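Local coordinates for protein spondin-1 (Homo sapiens, PDB 2ZOU) that probably serves in cell adhesion as a secreted extracellular-matrix glycoprotein, with a disulfide-bonded beta-sandwich reeler domain, at residues 72-77 and 118-123; 58-63 and 108-113. All coordinates share one frame; numbering follows the deposited sequence. Where two conformers were deposited one is given.

Contact 1: 72-77 and 118-123; sequences DHAGTF and GCVILK. With EDO (1,2-ethanediol), chain C.
Ala-74 meets Val-120 inside the beta-sandwich of the reeler domain, with the Ala-74 CB methyl 3.7 Å from Val-120 CG2. The same methyl is 4.2 Å from Val-120 CG1, so both branches face it. This follows from Val-120 holding CG1 anti to its backbone N (chi1 170°), which swings CG2 round beside that N and toward the alanine. Farther along, Phe-77 and Leu-122 touch more loosely. Their CB atoms do not aim at each other, but the ring end CZ of Phe-77 reaches to 4.4 Å from the CD2 methyl of Leu-122, which approaches the ring obliquely. Only 112 Å² is buried between the two segments; other core side chains fill in around them. Ala-60 of strand 55-62 touches both Phe-77 and Leu-122, and the Phe-77 ring meets Trp-110 with planes about 55° apart.

Residues 72-77 pass from one layer of the sandwich to the other. Asp-72 and Ala-74 make backbone hydrogen bonds to strand 55-62, next to 120-127 in its sheet; Gly-75 turns the chain with a positive phi of 75°; Thr-76 then joins strand 105-111 of the facing sheet. The Cys-119 disulfide links the start of 118-123 to Cys-145 near the C-terminal end of the chain.

At the outer end, Asp-72 braces the preceding loop: OD1 forms a salt bridge with Arg-65, and OD2 accepts from the backbone N of Lys-69. With an alanine at Asp-72, Arg-65 would probably lose its mate and the loop around Lys-69 be less firmly held. Asp-68 OD1 lies close to OD2 with like charge, which the N-H donors around OD2 may ease. A 1,2-ethanediol, probably from the crystallisation liquor, is hydrogen-bonded to Asp-68 OD1 and Lys-69 NZ, and its O2 stands 2.7 Å from Asp-72 OD2.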
ATOM      1  N   ASP A  72      -4.056  -4.102 -13.735  1.00 11.12           N
ATOM      2  CA  ASP A  72      -4.257  -2.862 -12.973  1.00 11.14           C
ATOM      3  C   ASP A  72      -3.169  -2.636 -11.934  1.00 10.87           C
ATOM      4  O   ASP A  72      -2.930  -1.507 -11.523  1.00 10.98           O
ATOM      5  CB  ASP A  72      -5.567  -2.899 -12.191  1.00 10.37           C
ATOM      6  CG  ASP A  72      -6.798  -2.952 -13.072  1.00 13.31           C
ATOM      7  OD1 ASP A  72      -6.708  -2.708 -14.298  1.00 15.46           O
ATOM      8  OD2 ASP A  72      -7.877  -3.251 -12.516  1.00 16.42           O
ATOM      9  N   HIS A  73      -2.547  -3.718 -11.483  1.00 10.29           N
ATOM     10  CA  HIS A  73      -1.564  -3.652 -10.412  1.00 10.50           C
ATOM     11  C   HIS A  73      -0.180  -3.348 -10.955  1.00 11.24           C
ATOM     12  O   HIS A  73       0.287  -3.990 -11.889  1.00 12.27           O
ATOM     13  CB  HIS A  73      -1.614  -4.955  -9.623  1.00 10.70           C
ATOM     14  CG  HIS A  73      -2.864  -5.097  -8.815  1.00  9.78           C
ATOM     15  ND1 HIS A  73      -4.066  -5.525  -9.343  1.00 13.62           N
ATOM     16  CD2 HIS A  73      -3.096  -4.827  -7.511  1.00  9.27           C
ATOM     17  CE1 HIS A  73      -4.982  -5.517  -8.387  1.00 11.10           C
ATOM     18  NE2 HIS A  73      -4.418  -5.099  -7.269  1.00 13.77           N
ATOM     19  N   ALA A  74       0.457  -2.334 -10.379  1.00 10.95           N
ATOM     20  CA  ALA A  74       1.696  -1.782 -10.913  1.00 11.81           C
ATOM     21  C   ALA A  74       2.875  -2.067  -9.984  1.00 11.59           C
ATOM     22  O   ALA A  74       2.740  -2.001  -8.754  1.00 11.81           O
ATOM     23  CB  ALA A  74       1.539  -0.285 -11.088  1.00 12.38           C
ATOM     24  N   GLY A  75       4.017  -2.394 -10.577  1.00 11.84           N
ATOM     25  CA  GLY A  75       5.242  -2.632  -9.816  1.00 12.01           C
ATOM     26  C   GLY A  75       5.215  -3.973  -9.116  1.00 12.60           C
ATOM     27  O   GLY A  75       4.307  -4.783  -9.340  1.00 13.67           O
ATOM     28  N   THR A  76       6.204  -4.182  -8.250  1.00 11.95           N
ATOM     29  CA  THR A  76       6.409  -5.441  -7.556  1.00 12.84           C
ATOM     30  C   THR A  76       6.708  -5.142  -6.088  1.00 12.34           C
ATOM     31  O   THR A  76       7.670  -4.446  -5.764  1.00 13.34           O
ATOM     32  CB  THR A  76       7.622  -6.199  -8.163  1.00 12.76           C
ATOM     33  OG1 THR A  76       7.277  -6.629  -9.472  1.00 16.50           O
ATOM     34  CG2 THR A  76       8.032  -7.429  -7.322  1.00 13.87           C
ATOM     35  N   PHE A  77       5.874  -5.652  -5.195  1.00 11.78           N
ATOM     36  CA  PHE A  77       6.210  -5.619  -3.787  1.00 11.28           C
ATOM     37  C   PHE A  77       7.211  -6.708  -3.427  1.00 11.32           C
ATOM     38  O   PHE A  77       7.206  -7.799  -4.006  1.00 10.54           O
ATOM     39  CB  PHE A  77       4.974  -5.762  -2.919  1.00 11.59           C
ATOM     40  CG  PHE A  77       4.064  -4.582  -2.966  1.00 11.12           C
ATOM     41  CD1 PHE A  77       4.376  -3.398  -2.287  1.00 10.44           C
ATOM     42  CD2 PHE A  77       2.862  -4.658  -3.663  1.00 12.08           C
ATOM     43  CE1 PHE A  77       3.504  -2.297  -2.313  1.00 11.84           C
ATOM     44  CE2 PHE A  77       1.989  -3.566  -3.697  1.00 12.81           C
ATOM     45  CZ  PHE A  77       2.299  -2.392  -3.029  1.00 12.40           C
ATOM     46  N   GLY A 118       2.825   4.968 -16.280  1.00 12.43           N
ATOM     47  CA  GLY A 118       2.029   6.107 -15.854  1.00 12.30           C
ATOM     48  C   GLY A 118       1.928   6.244 -14.342  1.00 12.19           C
ATOM     49  O   GLY A 118       2.650   5.601 -13.567  1.00 12.01           O
ATOM     50  N   CYS A 119       1.015   7.104 -13.924  1.00 12.71           N
ATOM     51  CA  CYS A 119       0.843   7.395 -12.506  1.00 12.94           C
ATOM     52  C   CYS A 119       0.377   6.167 -11.758  1.00 12.18           C
ATOM     53  O   CYS A 119      -0.510   5.453 -12.217  1.00 11.85           O
ATOM     54  CB  CYS A 119      -0.152   8.537 -12.301  1.00 13.99           C
ATOM     55  SG  CYS A 119       0.451  10.128 -12.904  1.00 20.04           S
ATOM     56  N   VAL A 120       0.979   5.945 -10.592  1.00 11.22           N
ATOM     57  CA  VAL A 120       0.648   4.814  -9.738  1.00 11.31           C
ATOM     58  C   VAL A 120       0.082   5.332  -8.401  1.00 10.85           C
ATOM     59  O   VAL A 120       0.556   6.330  -7.858  1.00 12.00           O
ATOM     60  CB  VAL A 120       1.893   3.945  -9.473  1.00 11.70           C
ATOM     61  CG1 VAL A 120       1.618   2.900  -8.399  1.00 13.21           C
ATOM     62  CG2 VAL A 120       2.364   3.298 -10.767  1.00 11.84           C
ATOM     63  N   ILE A 121      -0.947   4.654  -7.902  1.00 10.30           N
ATOM     64  CA  ILE A 121      -1.539   4.976  -6.604  1.00 10.63           C
ATOM     65  C   ILE A 121      -1.266   3.853  -5.630  1.00 11.49           C
ATOM     66  O   ILE A 121      -1.756   2.726  -5.803  1.00 11.36           O
ATOM     67  CB  ILE A 121      -3.079   5.170  -6.685  1.00 10.72           C
ATOM     68  CG1 ILE A 121      -3.497   6.041  -7.882  1.00 12.34           C
ATOM     69  CG2 ILE A 121      -3.595   5.742  -5.366  1.00 11.75           C
ATOM     70  CD1 ILE A 121      -3.055   7.505  -7.810  1.00 13.96           C
ATOM     71  N   LEU A 122      -0.472   4.161  -4.604  1.00 11.93           N
ATOM     72  CA  LEU A 122      -0.248   3.250  -3.502  1.00 12.84           C
ATOM     73  C   LEU A 122      -1.358   3.499  -2.517  1.00 12.88           C
ATOM     74  O   LEU A 122      -1.569   4.647  -2.141  1.00 13.98           O
ATOM     75  CB  LEU A 122       1.099   3.544  -2.831  1.00 13.59           C
ATOM     76  CG  LEU A 122       2.336   3.376  -3.722  1.00 15.19           C
ATOM     77  CD1 LEU A 122       3.578   3.913  -3.026  1.00 18.07           C
ATOM     78  CD2 LEU A 122       2.516   1.917  -4.037  1.00 17.52           C
ATOM     79  N   LYS A 123      -2.043   2.443  -2.096  1.00 11.99           N
ATOM     80  CA  LYS A 123      -3.250   2.571  -1.270  1.00 13.71           C
ATOM     81  C   LYS A 123      -3.321   1.499  -0.198  1.00 12.72           C
ATOM     82  O   LYS A 123      -3.020   0.337  -0.448  1.00 12.12           O
ATOM     83  CB  LYS A 123      -4.506   2.424  -2.137  1.00 15.18           C
ATOM     84  CG  LYS A 123      -4.994   3.665  -2.834  1.00 19.84           C
ATOM     85  CD  LYS A 123      -5.905   3.302  -3.992  1.00 22.99           C
ATOM     86  CE  LYS A 123      -7.263   2.847  -3.540  1.00 24.13           C
ATOM     87  NZ  LYS A 123      -8.196   2.824  -4.712  1.00 24.59           N
TER
HETATM   88  C1  EDO C   2     -10.759  -1.117 -13.391  1.00 25.25           C
HETATM   89  O1  EDO C   2     -10.810   0.240 -13.831  1.00 24.83           O
HETATM   90  C2  EDO C   2      -9.877  -1.914 -14.326  1.00 25.24           C
HETATM   91  O2  EDO C   2     -10.029  -3.305 -14.066  1.00 26.87           O

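Contact 2: 58-63 and 108-113; sequences LIALRE and VFWIAP
Leu-58 and Val-108 point at each other tip to tip from facing sheets of the sandwich, Leu-58 CD2 ending 3.6 Å from Val-108 CG1. Val-108 has two conformers, so its methyl positions are less certain than the rest. Leu-58 sends CG anti to its backbone N (chi1 168°), directing the branched end across to the valine.

Two residues on, a much smaller group faces a much larger one. The CB methyl of Ala-60 comes obliquely to the five-membered ring of Trp-110, 3.4 Å from NE1 and 4.0 Å from CD1. At this point the CA atoms of Ala-60 and Trp-110 are 8.6 Å apart, a separation bridged mainly by the indole, met by the Ala-60 methyl. Ala-112 CA lies over one indole face, 3.8 Å above the plane toward its rim, and Val-43 and Val-120 also touch the Trp-110 side chain.

Between these two pairs Phe-77 touches Leu-58 and Val-108. All four residues that meet across the contact are buried. The chemistry implies apolar cohesion of the two sheets, with the one polar side-chain group at the interface, the indole N-H, satisfied by the carbonyl oxygen of Ala-74.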
ATOM      1  N   LEU A  58      -2.473  -3.616   1.455  1.00 11.16           N
ATOM      2  CA  LEU A  58      -1.711  -2.633   0.722  1.00 10.88           C
ATOM      3  C   LEU A  58      -1.591  -3.040  -0.747  1.00 10.44           C
ATOM      4  O   LEU A  58      -1.185  -4.172  -1.037  1.00 10.35           O
ATOM      5  CB  LEU A  58      -0.322  -2.490   1.363  1.00 11.48           C
ATOM      6  CG  LEU A  58       0.737  -1.726   0.579  1.00 12.21           C
ATOM      7  CD1 LEU A  58       0.330  -0.286   0.399  1.00 13.18           C
ATOM      8  CD2 LEU A  58       2.092  -1.821   1.249  1.00 12.89           C
ATOM      9  N   ILE A  59      -1.942  -2.118  -1.655  1.00  9.93           N
ATOM     10  CA  ILE A  59      -1.861  -2.367  -3.112  1.00 10.43           C
ATOM     11  C   ILE A  59      -1.231  -1.190  -3.844  1.00 10.62           C
ATOM     12  O   ILE A  59      -1.090  -0.103  -3.284  1.00 10.99           O
ATOM     13  CB  ILE A  59      -3.254  -2.715  -3.718  1.00 10.51           C
ATOM     14  CG1 ILE A  59      -4.240  -1.566  -3.483  1.00 11.65           C
ATOM     15  CG2 ILE A  59      -3.750  -4.041  -3.142  1.00 10.71           C
ATOM     16  CD1 ILE A  59      -5.619  -1.805  -4.094  1.00 12.31           C
ATOM     17  N   ALA A  60      -0.811  -1.429  -5.087  1.00 10.09           N
ATOM     18  CA  ALA A  60      -0.307  -0.379  -5.964  1.00 10.26           C
ATOM     19  C   ALA A  60      -1.032  -0.509  -7.296  1.00 10.51           C
ATOM     20  O   ALA A  60      -0.901  -1.538  -7.957  1.00 10.76           O
ATOM     21  CB  ALA A  60       1.183  -0.545  -6.168  1.00 10.84           C
ATOM     22  N   LEU A  61      -1.782   0.523  -7.677  1.00 10.33           N
ATOM     23  CA  LEU A  61      -2.644   0.481  -8.866  1.00 10.17           C
ATOM     24  C   LEU A  61      -2.258   1.535  -9.867  1.00 10.27           C
ATOM     25  O   LEU A  61      -1.925   2.661  -9.498  1.00 10.84           O
ATOM     26  CB  LEU A  61      -4.098   0.726  -8.471  1.00 11.09           C
ATOM     27  CG  LEU A  61      -4.738  -0.283  -7.523  1.00 10.69           C
ATOM     28  CD1 LEU A  61      -6.210   0.087  -7.286  1.00 13.62           C
ATOM     29  CD2 LEU A  61      -4.626  -1.702  -8.091  1.00 14.25           C
ATOM     30  N   ARG A  62      -2.358   1.207 -11.154  1.00  9.76           N
ATOM     31  CA  ARG A  62      -2.346   2.242 -12.155  1.00 10.64           C
ATOM     32  C   ARG A  62      -3.503   3.173 -11.832  1.00 10.88           C
ATOM     33  O   ARG A  62      -4.588   2.708 -11.458  1.00 11.67           O
ATOM     34  CB  ARG A  62      -2.535   1.615 -13.537  1.00 10.48           C
ATOM     35  CG  ARG A  62      -1.346   0.754 -13.955  1.00 12.01           C
ATOM     36  CD  ARG A  62      -1.428   0.450 -15.436  1.00 15.50           C
ATOM     37  NE  ARG A  62      -0.419  -0.514 -15.858  1.00 18.74           N
ATOM     38  CZ  ARG A  62       0.117  -0.539 -17.076  1.00 20.08           C
ATOM     39  NH1 ARG A  62      -0.238   0.363 -17.982  1.00 22.38           N
ATOM     40  NH2 ARG A  62       1.024  -1.456 -17.385  1.00 22.29           N
ATOM     41  N   GLU A  63      -3.287   4.474 -11.964  1.00 11.63           N
ATOM     42  CA  GLU A  63      -4.361   5.439 -11.695  1.00 13.07           C
ATOM     43  C   GLU A  63      -5.634   5.177 -12.507  1.00 12.30           C
ATOM     44  O   GLU A  63      -5.573   4.758 -13.669  1.00 12.00           O
ATOM     45  CB  GLU A  63      -3.891   6.873 -11.922  1.00 13.32           C
ATOM     46  CG  GLU A  63      -4.750   7.887 -11.162  1.00 16.07           C
ATOM     47  CD  GLU A  63      -4.236   9.314 -11.246  1.00 16.52           C
ATOM     48  OE1 GLU A  63      -3.364   9.591 -12.105  1.00 21.86           O
ATOM     49  OE2 GLU A  63      -4.723  10.153 -10.450  1.00 20.45           O
ATOM     50  N   VAL A 108       7.489  -2.442   3.600  1.00  9.68           N
ATOM     51  CA  VAL A 108       7.691  -3.361   2.479  1.00 10.24           C
ATOM     52  C   VAL A 108       8.457  -2.599   1.403  1.00 10.44           C
ATOM     53  O   VAL A 108       8.423  -1.371   1.392  1.00 12.18           O
ATOM     54  CB  VAL A 108       6.329  -3.864   1.961  0.65 10.71           C
ATOM     55  CG1 VAL A 108       5.543  -2.737   1.246  0.65  8.67           C
ATOM     56  CG2 VAL A 108       6.488  -5.125   1.112  0.65 12.31           C
ATOM     57  N   PHE A 109       9.158  -3.299   0.521  1.00 10.04           N
ATOM     58  CA  PHE A 109       9.676  -2.636  -0.665  1.00 10.14           C
ATOM     59  C   PHE A 109       8.636  -2.661  -1.767  1.00  9.66           C
ATOM     60  O   PHE A 109       7.894  -3.638  -1.910  1.00  9.36           O
ATOM     61  CB  PHE A 109      10.938  -3.321  -1.184  1.00 10.98           C
ATOM     62  CG  PHE A 109      12.155  -3.094  -0.337  1.00 12.36           C
ATOM     63  CD1 PHE A 109      12.624  -1.794  -0.104  1.00 15.22           C
ATOM     64  CD2 PHE A 109      12.848  -4.175   0.219  1.00 12.56           C
ATOM     65  CE1 PHE A 109      13.751  -1.579   0.684  1.00 16.77           C
ATOM     66  CE2 PHE A 109      13.993  -3.953   0.998  1.00 15.11           C
ATOM     67  CZ  PHE A 109      14.426  -2.655   1.226  1.00 14.73           C
ATOM     68  N   TRP A 110       8.637  -1.593  -2.557  1.00  9.43           N
ATOM     69  CA  TRP A 110       7.900  -1.520  -3.811  1.00  9.95           C
ATOM     70  C   TRP A 110       8.895  -1.148  -4.894  1.00 10.08           C
ATOM     71  O   TRP A 110       9.547  -0.108  -4.805  1.00  9.55           O
ATOM     72  CB  TRP A 110       6.769  -0.515  -3.728  1.00 10.57           C
ATOM     73  CG  TRP A 110       5.998  -0.391  -5.005  1.00 10.03           C
ATOM     74  CD1 TRP A 110       5.098  -1.281  -5.502  1.00 10.41           C
ATOM     75  CD2 TRP A 110       6.047   0.698  -5.926  1.00  9.36           C
ATOM     76  NE1 TRP A 110       4.579  -0.819  -6.691  1.00 11.57           N
ATOM     77  CE2 TRP A 110       5.146   0.399  -6.974  1.00 10.02           C
ATOM     78  CE3 TRP A 110       6.766   1.900  -5.967  1.00 11.31           C
ATOM     79  CZ2 TRP A 110       4.944   1.268  -8.052  1.00 11.19           C
ATOM     80  CZ3 TRP A 110       6.568   2.757  -7.040  1.00 11.52           C
ATOM     81  CH2 TRP A 110       5.650   2.443  -8.060  1.00 11.31           C
ATOM     82  N   ILE A 111       9.012  -2.006  -5.899  1.00  9.28           N
ATOM     83  CA  ILE A 111       9.936  -1.805  -6.997  1.00  9.97           C
ATOM     84  C   ILE A 111       9.164  -1.197  -8.154  1.00  9.66           C
ATOM     85  O   ILE A 111       8.191  -1.790  -8.634  1.00 10.27           O
ATOM     86  CB  ILE A 111      10.590  -3.124  -7.428  1.00  9.85           C
ATOM     87  CG1 ILE A 111      11.255  -3.796  -6.223  1.00 10.97           C
ATOM     88  CG2 ILE A 111      11.590  -2.852  -8.590  1.00 11.53           C
ATOM     89  CD1 ILE A 111      11.778  -5.219  -6.485  1.00 10.64           C
ATOM     90  N   ALA A 112       9.573   0.002  -8.582  1.00 10.31           N
ATOM     91  CA  ALA A 112       8.799   0.787  -9.527  1.00 10.57           C
ATOM     92  C   ALA A 112       8.765   0.151 -10.914  1.00 10.14           C
ATOM     93  O   ALA A 112       9.746  -0.449 -11.360  1.00  9.99           O
ATOM     94  CB  ALA A 112       9.329   2.218  -9.613  1.00 11.32           C
ATOM     95  N   PRO A 113       7.626   0.302 -11.606  1.00 10.35           N
ATOM     96  CA  PRO A 113       7.413  -0.351 -12.903  1.00 10.83           C
ATOM     97  C   PRO A 113       8.134   0.334 -14.077  1.00 10.91           C
ATOM     98  O   PRO A 113       8.666   1.428 -13.912  1.00 10.66           O
ATOM     99  CB  PRO A 113       5.899  -0.237 -13.081  1.00 11.91           C
ATOM    100  CG  PRO A 113       5.562   1.061 -12.405  1.00 10.89           C
ATOM    101  CD  PRO A 113       6.445   1.090 -11.180  1.00 10.08           C
TER

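In the fold
Contacts 1 and 2 are two crossings of the same sandwich core, their centres about 4 Å apart. Their segments alternate along the chain, and each contact pairs one segment from each sheet: 58-63 and 118-123 lie in adjacent strands of one, where Ile-121 N is 2.7 Å from Leu-61 O, a probable hydrogen bond, and 72-77 and 108-113 in adjacent strands of the other, where Thr-76 O and Ile-111 N, 2.8 Å apart, probably make the matching link. Side chains also join the contacts, with His-73 NE2 packing 3.5 Å from Leu-61 CD2. The bound ethanediol stands apart from this core, held near the start of 72-77.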